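Local coordinates for protein CdiI (Burkholderia pseudomallei 1026a, PDB 4G6V) that serves as the immunity protein that binds the CdiA-CT toxin, a tRNase, and probably blocks its activity in contact-dependent growth inhibition, at residues L9-R13 / G14-S18; E49-E53 / H54-A58; I75-V78 / S79-V83. One frame throughout, in Å; residues are numbered along the deposited sequence.

Interaction 1. Residues L9-R13 / G14-S18; sequences LSIDR and GAAES
Asp-12 stands just before the helix that Arg-13 opens, and two i to i+4 backbone bonds start there: Ala-16 N to Asp-12 O (3.0 Å) and Glu-17 N to Arg-13 O (2.9 Å). Ile-11, just before the helix, sets its CD1 methyl against the first turn, 3.5 Å from Ala-16 CA, with Ala-15 CB also nearby, at 4.3 Å from CD1. Its CG1 stands between the backbone N and the carbonyl carbon (chi1 60°), which swings the long branch toward the helix. Leu-9, at the end of its strand, brings its own CD1 against Ala-16 CB, so that small methyl is met by two branched side chains. Asp-12 carries its carboxylate forward over the start of the helix, OD2 lying 3.5 Å from Ala-15 N. The Arg-13 chain bends at CG-CD and lays one guanidinium face over Gly-14 N, with CZ 3.6 Å from that nitrogen. Glu-17 sends OE1 to the backbone N of Val-40. Together this is the strand-to-helix junction between strand 4-9 and helix 13-26, with Asp-12 as N-cap residue.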
ATOM      1  N   LEU B   9      -1.609  15.843   4.137  1.00 30.50           N
ATOM      2  CA  LEU B   9      -2.003  16.881   5.080  1.00 26.81           C
ATOM      3  C   LEU B   9      -1.669  18.272   4.575  1.00 34.73           C
ATOM      4  O   LEU B   9      -0.669  18.483   3.891  1.00 38.80           O
ATOM      5  CB  LEU B   9      -1.333  16.668   6.437  1.00 32.93           C
ATOM      6  CG  LEU B   9      -1.695  15.428   7.256  1.00 36.57           C
ATOM      7  CD1 LEU B   9      -0.812  15.350   8.479  1.00 38.30           C
ATOM      8  CD2 LEU B   9      -3.164  15.433   7.659  1.00 30.24           C
ATOM      9  N   SER B  10      -2.508  19.234   4.931  1.00 39.50           N
ATOM     10  CA  SER B  10      -2.269  20.611   4.552  1.00 31.58           C
ATOM     11  C   SER B  10      -1.262  21.241   5.521  1.00 32.94           C
ATOM     12  O   SER B  10      -0.568  22.182   5.156  1.00 35.21           O
ATOM     13  CB  SER B  10      -3.578  21.387   4.528  1.00 25.87           C
ATOM     14  OG  SER B  10      -4.046  21.600   5.846  1.00 40.02           O
ATOM     15  N   ILE B  11      -1.165  20.700   6.739  1.00 31.61           N
ATOM     16  CA  ILE B  11      -0.229  21.216   7.754  1.00 26.90           C
ATOM     17  C   ILE B  11       1.214  20.733   7.549  1.00 31.12           C
ATOM     18  O   ILE B  11       1.469  19.795   6.806  1.00 36.79           O
ATOM     19  CB  ILE B  11      -0.695  20.896   9.201  1.00 21.73           C
ATOM     20  CG1 ILE B  11      -0.802  19.393   9.424  1.00 31.53           C
ATOM     21  CG2 ILE B  11      -2.048  21.500   9.455  1.00 28.90           C
ATOM     22  CD1 ILE B  11      -1.100  19.014  10.849  1.00 32.72           C
ATOM     23  N   ASP B  12       2.166  21.386   8.208  1.00 43.81           N
ATOM     24  CA  ASP B  12       3.580  21.023   8.051  1.00 37.61           C
ATOM     25  C   ASP B  12       3.958  19.756   8.830  1.00 37.27           C
ATOM     26  O   ASP B  12       3.186  19.251   9.659  1.00 32.54           O
ATOM     27  CB  ASP B  12       4.498  22.193   8.403  1.00 30.22           C
ATOM     28  CG  ASP B  12       4.505  22.506   9.894  1.00 59.29           C
ATOM     29  OD1 ASP B  12       5.519  23.043  10.404  1.00 55.68           O
ATOM     30  OD2 ASP B  12       3.490  22.205  10.558  1.00 66.08           O
ATOM     31  N   ARG B  13       5.141  19.240   8.531  1.00 32.57           N
ATOM     32  CA  ARG B  13       5.561  17.940   9.028  1.00 28.80           C
ATOM     33  C   ARG B  13       5.563  17.860  10.561  1.00 35.66           C
ATOM     34  O   ARG B  13       4.922  16.984  11.151  1.00 31.86           O
ATOM     35  CB  ARG B  13       6.922  17.591   8.446  1.00 23.73           C
ATOM     36  CG  ARG B  13       7.436  16.256   8.879  1.00 39.47           C
ATOM     37  CD  ARG B  13       8.923  16.204   8.759  1.00 27.08           C
ATOM     38  NE  ARG B  13       9.520  17.308   9.507  1.00 49.36           N
ATOM     39  CZ  ARG B  13       9.530  17.387  10.842  1.00 54.19           C
ATOM     40  NH1 ARG B  13       8.956  16.422  11.565  1.00 43.97           N
ATOM     41  NH2 ARG B  13      10.105  18.425  11.456  1.00 38.74           N
ATOM     42  N   GLY B  14       6.258  18.799  11.198  1.00 40.46           N
ATOM     43  CA  GLY B  14       6.349  18.852  12.652  1.00 32.81           C
ATOM     44  C   GLY B  14       5.007  18.840  13.370  1.00 43.98           C
ATOM     45  O   GLY B  14       4.787  18.040  14.286  1.00 45.78           O
ATOM     46  N   ALA B  15       4.107  19.728  12.957  1.00 35.03           N
ATOM     47  CA  ALA B  15       2.783  19.807  13.562  1.00 38.70           C
ATOM     48  C   ALA B  15       2.027  18.505  13.341  1.00 43.22           C
ATOM     49  O   ALA B  15       1.409  17.964  14.267  1.00 36.48           O
ATOM     50  CB  ALA B  15       1.992  21.003  12.991  1.00 26.33           C
ATOM     51  N   ALA B  16       2.084  18.011  12.105  1.00 48.55           N
ATOM     52  CA  ALA B  16       1.447  16.749  11.737  1.00 39.64           C
ATOM     53  C   ALA B  16       1.839  15.660  12.725  1.00 33.20           C
ATOM     54  O   ALA B  16       0.995  14.901  13.221  1.00 34.36           O
ATOM     55  CB  ALA B  16       1.843  16.349  10.311  1.00 30.72           C
ATOM     56  N   GLU B  17       3.132  15.600  13.013  1.00 35.17           N
ATOM     57  CA  GLU B  17       3.670  14.566  13.884  1.00 43.44           C
ATOM     58  C   GLU B  17       3.172  14.756  15.317  1.00 39.30           C
ATOM     59  O   GLU B  17       2.659  13.830  15.941  1.00 33.78           O
ATOM     60  CB  GLU B  17       5.197  14.573  13.812  1.00 37.30           C
ATOM     61  CG  GLU B  17       5.829  13.275  14.241  1.00 45.21           C
ATOM     62  CD  GLU B  17       5.560  12.124  13.284  1.00 45.21           C
ATOM     63  OE1 GLU B  17       6.177  12.087  12.188  1.00 37.70           O
ATOM     64  OE2 GLU B  17       4.747  11.244  13.645  1.00 50.63           O
ATOM     65  N   SER B  18       3.315  15.967  15.835  1.00 40.63           N
ATOM     66  CA  SER B  18       2.726  16.296  17.125  1.00 39.90           C
ATOM     67  C   SER B  18       1.281  15.781  17.221  1.00 39.79           C
ATOM     68  O   SER B  18       0.927  15.095  18.181  1.00 46.13           O
ATOM     69  CB  SER B  18       2.799  17.807  17.388  1.00 33.26           C
ATOM     70  OG  SER B  18       1.846  18.189  18.374  1.00 54.60           O
TER

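Interaction 2. Residues E49-E53 / H54-A58; sequences EIAAE and HGLVA
His-54 folds back over the last turn of its helix and gives a side-chain bond to the backbone of Ile-50. Its CB lies 3.8 Å from Ala-51 O, and its CG 3.7 Å from Glu-53 C. CG is set anti to the carbonyl carbon (chi1 -54°), which swings the ring back along the helix, and ND1 then donates to Ile-50 O at 2.7 Å, with an N-H...O angle of 149°. That oxygen lies close to the imidazole plane, so the bond helps fix the ring's rotation. Farther out, CE1 comes 3.9 Å from Ile-50 CG2, the two side chains running side by side.

The backbone below closes in a Schellman motif. Leu-56 N reaches back to Ala-51 O (3.0 Å), while Gly-55 N makes a weak bond to Ala-52 O (3.5 Å); Gly-55 has the positive phi (96°) that turns the chain away. Ala-51 O takes a second donor, His-54 N, and the two arrive from opposite faces of the carbonyl plane. Leu-56 CD2 and Ala-58 CB both pack against Ala-51 CB, at 4.2 and 3.7 Å.

Helix 45-53 and the returning chain thus lie against the sheet: Tyr-8 of strand 4-9 meets Ile-50, Ala-51, Leu-56 and Ala-58, Leu-92 and Leu-94 of strand 91-95 back the His-54 side chain, and Ile-50 also packs on Asn-113 of the toxin chain.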
ATOM      1  N   GLU B  49       1.158  16.845  -6.334  1.00 34.08           N
ATOM      2  CA  GLU B  49       0.411  16.793  -7.571  1.00 40.93           C
ATOM      3  C   GLU B  49      -0.864  15.954  -7.401  1.00 43.70           C
ATOM      4  O   GLU B  49      -1.964  16.394  -7.758  1.00 40.31           O
ATOM      5  CB  GLU B  49       1.289  16.230  -8.682  1.00 41.98           C
ATOM      6  CG  GLU B  49       0.707  16.377 -10.074  1.00 57.32           C
ATOM      7  CD  GLU B  49       1.601  15.763 -11.129  1.00 71.63           C
ATOM      8  OE1 GLU B  49       2.497  14.970 -10.754  1.00 63.75           O
ATOM      9  OE2 GLU B  49       1.410  16.085 -12.324  1.00 71.17           O
ATOM     10  N   ILE B  50      -0.699  14.757  -6.841  1.00 35.36           N
ATOM     11  CA  ILE B  50      -1.814  13.845  -6.589  1.00 32.10           C
ATOM     12  C   ILE B  50      -2.809  14.419  -5.582  1.00 32.39           C
ATOM     13  O   ILE B  50      -4.009  14.367  -5.816  1.00 39.24           O
ATOM     14  CB  ILE B  50      -1.325  12.453  -6.101  1.00 33.97           C
ATOM     15  CG1 ILE B  50      -0.474  11.753  -7.168  1.00 30.38           C
ATOM     16  CG2 ILE B  50      -2.496  11.564  -5.727  1.00 28.46           C
ATOM     17  CD1 ILE B  50       0.032  10.386  -6.734  1.00 29.38           C
ATOM     18  N   ALA B  51      -2.324  14.990  -4.480  1.00 34.45           N
ATOM     19  CA  ALA B  51      -3.214  15.664  -3.521  1.00 35.64           C
ATOM     20  C   ALA B  51      -4.048  16.794  -4.148  1.00 35.69           C
ATOM     21  O   ALA B  51      -5.210  16.997  -3.778  1.00 32.66           O
ATOM     22  CB  ALA B  51      -2.435  16.192  -2.316  1.00 31.63           C
ATOM     23  N   ALA B  52      -3.455  17.517  -5.097  1.00 33.86           N
ATOM     24  CA  ALA B  52      -4.108  18.679  -5.690  1.00 32.75           C
ATOM     25  C   ALA B  52      -5.187  18.301  -6.711  1.00 35.89           C
ATOM     26  O   ALA B  52      -6.075  19.097  -6.996  1.00 41.36           O
ATOM     27  CB  ALA B  52      -3.089  19.631  -6.303  1.00 17.51           C
ATOM     28  N   GLU B  53      -5.101  17.095  -7.254  1.00 30.33           N
ATOM     29  CA  GLU B  53      -6.162  16.539  -8.095  1.00 38.88           C
ATOM     30  C   GLU B  53      -7.418  16.207  -7.286  1.00 39.24           C
ATOM     31  O   GLU B  53      -8.514  16.138  -7.838  1.00 41.92           O
ATOM     32  CB  GLU B  53      -5.688  15.272  -8.817  1.00 37.82           C
ATOM     33  CG  GLU B  53      -5.036  15.528 -10.164  1.00 40.10           C
ATOM     34  CD  GLU B  53      -4.035  14.449 -10.551  1.00 77.05           C
ATOM     35  OE1 GLU B  53      -4.299  13.252 -10.281  1.00 86.95           O
ATOM     36  OE2 GLU B  53      -2.971  14.792 -11.117  1.00 64.43           O
ATOM     37  N   HIS B  54      -7.245  16.008  -5.978  1.00 43.01           N
ATOM     38  CA  HIS B  54      -8.357  15.739  -5.068  1.00 31.72           C
ATOM     39  C   HIS B  54      -8.684  16.906  -4.146  1.00 39.82           C
ATOM     40  O   HIS B  54      -9.220  16.700  -3.055  1.00 47.64           O
ATOM     41  CB  HIS B  54      -8.039  14.531  -4.210  1.00 26.86           C
ATOM     42  CG  HIS B  54      -7.652  13.324  -4.993  1.00 35.98           C
ATOM     43  ND1 HIS B  54      -6.365  13.091  -5.426  1.00 39.35           N
ATOM     44  CD2 HIS B  54      -8.384  12.257  -5.423  1.00 36.39           C
ATOM     45  CE1 HIS B  54      -6.315  11.942  -6.083  1.00 42.23           C
ATOM     46  NE2 HIS B  54      -7.538  11.424  -6.094  1.00 35.91           N
ATOM     47  N   GLY B  55      -8.340  18.121  -4.567  1.00 38.06           N
ATOM     48  CA  GLY B  55      -8.741  19.324  -3.866  1.00 31.15           C
ATOM     49  C   GLY B  55      -7.761  19.945  -2.883  1.00 39.55           C
ATOM     50  O   GLY B  55      -7.946  21.099  -2.489  1.00 39.13           O
ATOM     51  N   LEU B  56      -6.718  19.204  -2.505  1.00 38.74           N
ATOM     52  CA  LEU B  56      -5.884  19.564  -1.356  1.00 24.58           C
ATOM     53  C   LEU B  56      -4.477  19.990  -1.725  1.00 30.24           C
ATOM     54  O   LEU B  56      -3.817  19.353  -2.547  1.00 39.95           O
ATOM     55  CB  LEU B  56      -5.819  18.397  -0.368  1.00 25.23           C
ATOM     56  CG  LEU B  56      -4.994  18.563   0.903  1.00 24.59           C
ATOM     57  CD1 LEU B  56      -5.867  19.049   2.018  1.00 25.35           C
ATOM     58  CD2 LEU B  56      -4.422  17.252   1.287  1.00 29.67           C
ATOM     59  N   VAL B  57      -4.038  21.081  -1.105  1.00 36.00           N
ATOM     60  CA  VAL B  57      -2.645  21.538  -1.115  1.00 37.73           C
ATOM     61  C   VAL B  57      -1.862  20.856   0.027  1.00 28.00           C
ATOM     62  O   VAL B  57      -1.975  21.237   1.192  1.00 33.46           O
ATOM     63  CB  VAL B  57      -2.583  23.087  -0.936  1.00 44.60           C
ATOM     64  CG1 VAL B  57      -1.159  23.615  -1.125  1.00 32.85           C
ATOM     65  CG2 VAL B  57      -3.542  23.770  -1.895  1.00 32.62           C
ATOM     66  N   ALA B  58      -1.081  19.839  -0.303  1.00 31.17           N
ATOM     67  CA  ALA B  58      -0.392  19.054   0.730  1.00 32.17           C
ATOM     68  C   ALA B  58       0.984  19.622   1.069  1.00 38.91           C
ATOM     69  O   ALA B  58       1.743  20.008   0.176  1.00 41.44           O
ATOM     70  CB  ALA B  58      -0.275  17.576   0.309  1.00 32.24           C
TER

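Interaction 3. Residues I75-V78 / S79-V83; sequences IPIV and SKILV
Ile-75 O is gripped twice by one residue: Ser-79 gives it both its backbone N, at 2.8 Å, and its hydroxyl OG, at 2.9 Å. The amide comes in only modestly tilted from the carbonyl plane, while the hydroxyl stands above that plane. With OG set beside its own backbone N (chi1 -69°), the Ser-79 side chain folds back down the helix, and its polar group, buried near the sheet, is satisfied by the main chain one turn earlier.

The same i to i+4 pattern continues along the segment. Lys-80 N bonds to Pro-76 O, Ile-81 N to Ile-77 O at 3.0 Å, nearly straight with an angle of 169° at the hydrogen, and Leu-82 N to Val-78 O. Pro-76 has no amide hydrogen to give, but its position in the opening turn asks for none, and its carbonyl still accepts.

Side chains one turn apart meet in two pairs. Ile-77 and Ile-81 lie side by side, CG1 of the first 4.2 Å from CD1 of the second. Val-78 CG1 approaches Leu-82 CD1 to 4.3 Å. Leu-5 and Cys-7 of strand 4-9 and Ile-93 of strand 91-95 lie beneath the buried side, Leu-30 of helix 28-34 meets Val-78 and Ile-81, and Ile-75 packs on Thr-59 of the toxin chain. The arrangement is that of an alpha-helix packed on one face of an antiparallel sheet, with a serine hydroxyl bonded back to the i-4 carbonyl.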
ATOM      1  N   ILE B  75     -10.725  -0.079   8.276  1.00 28.79           N
ATOM      2  CA  ILE B  75     -10.195   1.028   7.488  1.00 24.91           C
ATOM      3  C   ILE B  75     -11.057   2.302   7.545  1.00 30.15           C
ATOM      4  O   ILE B  75     -10.531   3.381   7.789  1.00 36.59           O
ATOM      5  CB  ILE B  75      -9.846   0.598   6.045  1.00 26.30           C
ATOM      6  CG1 ILE B  75      -8.525  -0.171   6.052  1.00 26.14           C
ATOM      7  CG2 ILE B  75      -9.751   1.783   5.118  1.00 21.68           C
ATOM      8  CD1 ILE B  75      -8.191  -0.896   4.732  1.00 24.85           C
ATOM      9  N   PRO B  76     -12.382   2.182   7.354  1.00 34.15           N
ATOM     10  CA  PRO B  76     -13.278   3.348   7.427  1.00 27.73           C
ATOM     11  C   PRO B  76     -13.340   3.998   8.806  1.00 29.09           C
ATOM     12  O   PRO B  76     -13.557   5.214   8.901  1.00 31.94           O
ATOM     13  CB  PRO B  76     -14.659   2.756   7.093  1.00 23.84           C
ATOM     14  CG  PRO B  76     -14.388   1.493   6.403  1.00 27.35           C
ATOM     15  CD  PRO B  76     -13.110   0.959   6.973  1.00 29.92           C
ATOM     16  N   ILE B  77     -13.196   3.209   9.865  1.00 27.55           N
ATOM     17  CA  ILE B  77     -13.165   3.782  11.212  1.00 37.63           C
ATOM     18  C   ILE B  77     -11.801   4.422  11.512  1.00 37.00           C
ATOM     19  O   ILE B  77     -11.723   5.493  12.127  1.00 33.86           O
ATOM     20  CB  ILE B  77     -13.505   2.753  12.296  1.00 35.21           C
ATOM     21  CG1 ILE B  77     -13.400   3.378  13.683  1.00 51.36           C
ATOM     22  CG2 ILE B  77     -12.554   1.607  12.250  1.00 35.45           C
ATOM     23  CD1 ILE B  77     -13.308   2.347  14.789  1.00 65.98           C
ATOM     24  N   VAL B  78     -10.733   3.767  11.070  1.00 28.86           N
ATOM     25  CA  VAL B  78      -9.403   4.359  11.143  1.00 31.25           C
ATOM     26  C   VAL B  78      -9.345   5.676  10.371  1.00 32.13           C
ATOM     27  O   VAL B  78      -8.795   6.664  10.854  1.00 32.96           O
ATOM     28  CB  VAL B  78      -8.332   3.411  10.601  1.00 33.23           C
ATOM     29  CG1 VAL B  78      -7.098   4.183  10.262  1.00 26.95           C
ATOM     30  CG2 VAL B  78      -8.025   2.327  11.624  1.00 31.82           C
ATOM     31  N   SER B  79      -9.933   5.696   9.180  1.00 36.11           N
ATOM     32  CA  SER B  79      -9.961   6.912   8.371  1.00 33.83           C
ATOM     33  C   SER B  79     -10.620   8.055   9.109  1.00 35.71           C
ATOM     34  O   SER B  79     -10.117   9.179   9.117  1.00 40.10           O
ATOM     35  CB  SER B  79     -10.682   6.665   7.057  1.00 24.23           C
ATOM     36  OG  SER B  79      -9.906   5.808   6.251  1.00 36.98           O
ATOM     37  N   LYS B  80     -11.756   7.765   9.731  1.00 42.84           N
ATOM     38  CA  LYS B  80     -12.502   8.774  10.476  1.00 42.39           C
ATOM     39  C   LYS B  80     -11.697   9.288  11.681  1.00 44.92           C
ATOM     40  O   LYS B  80     -11.606  10.493  11.894  1.00 41.10           O
ATOM     41  CB  LYS B  80     -13.864   8.214  10.895  1.00 41.81           C
ATOM     42  CG  LYS B  80     -14.541   9.018  11.961  1.00 61.78           C
ATOM     43  CD  LYS B  80     -15.217   8.123  12.986  1.00 78.52           C
ATOM     44  CE  LYS B  80     -15.048   8.673  14.407  1.00 84.15           C
ATOM     45  NZ  LYS B  80     -15.593  10.055  14.578  1.00 82.99           N
ATOM     46  N   ILE B  81     -11.094   8.373  12.444  1.00 41.51           N
ATOM     47  CA  ILE B  81     -10.238   8.728  13.580  1.00 32.66           C
ATOM     48  C   ILE B  81      -9.136   9.702  13.157  1.00 42.95           C
ATOM     49  O   ILE B  81      -8.743  10.605  13.918  1.00 40.90           O
ATOM     50  CB  ILE B  81      -9.614   7.456  14.220  1.00 37.72           C
ATOM     51  CG1 ILE B  81     -10.643   6.729  15.086  1.00 43.81           C
ATOM     52  CG2 ILE B  81      -8.391   7.777  15.064  1.00 31.11           C
ATOM     53  CD1 ILE B  81     -10.192   5.344  15.541  1.00 30.70           C
ATOM     54  N   LEU B  82      -8.641   9.518  11.937  1.00 35.25           N
ATOM     55  CA  LEU B  82      -7.586  10.380  11.407  1.00 36.67           C
ATOM     56  C   LEU B  82      -8.113  11.783  11.013  1.00 36.17           C
ATOM     57  O   LEU B  82      -7.538  12.789  11.384  1.00 35.00           O
ATOM     58  CB  LEU B  82      -6.830   9.686  10.258  1.00 29.51           C
ATOM     59  CG  LEU B  82      -5.973   8.438  10.568  1.00 37.25           C
ATOM     60  CD1 LEU B  82      -5.255   7.937   9.320  1.00 30.98           C
ATOM     61  CD2 LEU B  82      -4.937   8.677  11.691  1.00 35.67           C
ATOM     62  N   VAL B  83      -9.218  11.842  10.284  1.00 35.06           N
ATOM     63  CA  VAL B  83      -9.869  13.113   9.946  1.00 30.13           C
ATOM     64  C   VAL B  83     -10.122  13.966  11.208  1.00 37.45           C
ATOM     65  O   VAL B  83     -10.025  15.205  11.183  1.00 36.93           O
ATOM     66  CB  VAL B  83     -11.237  12.862   9.210  1.00 30.64           C
ATOM     67  CG1 VAL B  83     -12.038  14.151   9.057  1.00 28.52           C
ATOM     68  CG2 VAL B  83     -11.057  12.176   7.854  1.00 21.15           C
TER

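Strand 4-9 ties the three contacts together. Interaction 1 begins at its last residue, and interactions 2 and 3 cover opposite faces of the sheet it runs through: Tyr-8 points to helix 45-53, Leu-5 and Cys-7 to helix 75-84. Interactions 1 and 2 touch directly where the two loops run past each other, with Ser-10 CB 3.7 Å from Val-57 O and Leu-9 O 3.7 Å from Ala-58 CB. Interaction 3 stands apart, its nearest atoms about 6 Å from interaction 1 and about 10 Å from interaction 2. Interactions 2 and 3 each reach the bound toxin, through Ile-50 and Ile-75; interaction 1 meets no other chain of the complex.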